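Local coordinates for probable secreted solute-binding lipoprotein (Streptomyces coelicolor, PDB 3I3V) that probably serves as the extracellular solute-binding component of a membrane transport system, at residues C[183-188]-C[205-210]. Residues are numbered along the deposited sequence; the frame is centred on the assembly and turned at random.
Sequences QTFLSQ and ARLGIE
Phe185 lays one face of its ring against Leu207, on helix 203-217. Leu207 CB sits over that face, 3.9 Å from the ring centroid and 26° off the normal, which makes a CH-pi contact. It lies off centre, toward the rim, and its closest ring atom is Phe185 CD2 at 3.5 Å. The two side chains cross at about a right angle. Phe185 CG stands anti to its own carbonyl carbon (chi1 -60°), a turn that helps bring the CD2 side of the ring to the helix backbone. There CD2 comes within 3.3 Å of Gly208 N, which approaches obliquely, while Gly208 CA lies at the ring edge, in plane. Gly208 has no side chain, and Phe185 and Gly208 approach to 5.6 Å between their CA atoms. The opposite ring face has Thr184 CG2 over its centre, 4.2 Å above the plane. In the two-lobed fold of bacterial solute-binding proteins, the contact belongs to the helical packing of one lobe, where it joins the turn between helices 172-182 and 188-197 to helix 203-217. An alanine in place of Phe185 would remove the ring and would probably leave Leu207 CB without its CH-pi partner and open a gap beside the backbone at Gly208. Leu186 meets the same helix nearer its start. Its CD2 lies 3.8 Å from Ala205 N, and its CD1 is 4.3 Å from Ala205 CB, a looser apolar contact. Leu186 also touches Val194 of helix 188-197, while Phe185 reaches Tyr211, farther along helix 203-217.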
# COMPACT_ATOMS: atom_id res chain seq x y z
N GLN C 183 -64.69 -0.19 -12.40
CA GLN C 183 -63.31 0.04 -12.81
C GLN C 183 -62.70 -1.12 -13.58
O GLN C 183 -61.50 -1.13 -13.85
CB GLN C 183 -62.43 0.36 -11.60
CG GLN C 183 -62.50 1.81 -11.15
CD GLN C 183 -61.72 2.06 -9.88
OE1 GLN C 183 -62.25 1.94 -8.78
NE2 GLN C 183 -60.44 2.40 -10.03
N THR C 184 -63.52 -2.10 -13.93
CA THR C 184 -63.02 -3.23 -14.69
C THR C 184 -62.55 -2.69 -16.05
O THR C 184 -61.63 -3.24 -16.66
CB THR C 184 -64.12 -4.29 -14.93
OG1 THR C 184 -64.58 -4.79 -13.66
CG2 THR C 184 -63.57 -5.45 -15.77
N PHE C 185 -63.17 -1.60 -16.49
CA PHE C 185 -62.87 -0.97 -17.78
C PHE C 185 -62.35 0.46 -17.64
O PHE C 185 -62.62 1.30 -18.50
CB PHE C 185 -64.12 -0.96 -18.65
CG PHE C 185 -64.68 -2.32 -18.95
CD1 PHE C 185 -64.07 -3.16 -19.88
CD2 PHE C 185 -65.82 -2.77 -18.30
CE1 PHE C 185 -64.60 -4.42 -20.17
CE2 PHE C 185 -66.36 -4.03 -18.57
CZ PHE C 185 -65.74 -4.86 -19.51
N LEU C 186 -61.60 0.74 -16.58
CA LEU C 186 -61.07 2.07 -16.36
C LEU C 186 -59.66 2.02 -15.78
O LEU C 186 -59.42 1.32 -14.80
CB LEU C 186 -61.98 2.85 -15.40
CG LEU C 186 -63.35 3.32 -15.91
CD1 LEU C 186 -64.23 3.74 -14.75
CD2 LEU C 186 -63.16 4.48 -16.86
N SER C 187 -58.73 2.74 -16.40
CA SER C 187 -57.37 2.77 -15.90
C SER C 187 -57.37 3.68 -14.68
O SER C 187 -58.37 4.32 -14.38
CB SER C 187 -56.41 3.33 -16.95
OG SER C 187 -56.73 4.68 -17.24
N GLN C 188 -56.24 3.75 -13.99
CA GLN C 188 -56.14 4.59 -12.80
C GLN C 188 -56.55 6.04 -13.09
O GLN C 188 -57.35 6.63 -12.37
CB GLN C 188 -54.71 4.55 -12.26
CG GLN C 188 -54.64 4.41 -10.75
CD GLN C 188 -54.92 2.99 -10.29
OE1 GLN C 188 -55.75 2.29 -10.86
NE2 GLN C 188 -54.21 2.57 -9.24
N ALA C 205 -66.71 3.71 -18.10
CA ALA C 205 -67.70 3.65 -17.03
C ALA C 205 -69.00 3.02 -17.54
O ALA C 205 -69.71 2.35 -16.79
CB ALA C 205 -67.99 5.04 -16.49
N ARG C 206 -69.30 3.24 -18.81
CA ARG C 206 -70.51 2.71 -19.43
C ARG C 206 -70.39 1.19 -19.48
O ARG C 206 -71.31 0.47 -19.10
CB ARG C 206 -70.68 3.30 -20.83
CG ARG C 206 -72.07 3.17 -21.43
CD ARG C 206 -72.15 2.04 -22.45
NE ARG C 206 -73.03 2.40 -23.57
CZ ARG C 206 -73.24 1.64 -24.65
NH1 ARG C 206 -72.64 0.45 -24.76
NH2 ARG C 206 -74.04 2.07 -25.62
N LEU C 207 -69.24 0.72 -19.94
CA LEU C 207 -68.98 -0.71 -20.04
C LEU C 207 -69.03 -1.35 -18.65
O LEU C 207 -69.72 -2.36 -18.45
CB LEU C 207 -67.61 -0.95 -20.69
CG LEU C 207 -67.58 -0.66 -22.20
CD1 LEU C 207 -66.16 -0.77 -22.74
CD2 LEU C 207 -68.51 -1.63 -22.92
N GLY C 208 -68.33 -0.74 -17.70
CA GLY C 208 -68.29 -1.25 -16.34
C GLY C 208 -69.66 -1.33 -15.70
O GLY C 208 -69.95 -2.27 -14.95
N ILE C 209 -70.51 -0.35 -15.99
CA ILE C 209 -71.86 -0.33 -15.45
C ILE C 209 -72.67 -1.46 -16.07
O ILE C 209 -73.57 -2.00 -15.42
CB ILE C 209 -72.56 1.03 -15.72
CG1 ILE C 209 -71.88 2.14 -14.92
CG2 ILE C 209 -74.02 0.93 -15.35
CD1 ILE C 209 -72.55 3.50 -15.02
N GLU C 210 -72.35 -1.83 -17.31
CA GLU C 210 -73.05 -2.93 -17.98
C GLU C 210 -72.61 -4.20 -17.27
O GLU C 210 -73.43 -5.01 -16.82
CB GLU C 210 -72.65 -3.06 -19.45
CG GLU C 210 -73.09 -1.95 -20.39
CD GLU C 210 -72.68 -2.22 -21.84
OE1 GLU C 210 -72.86 -1.32 -22.69
OE2 GLU C 210 -72.17 -3.33 -22.13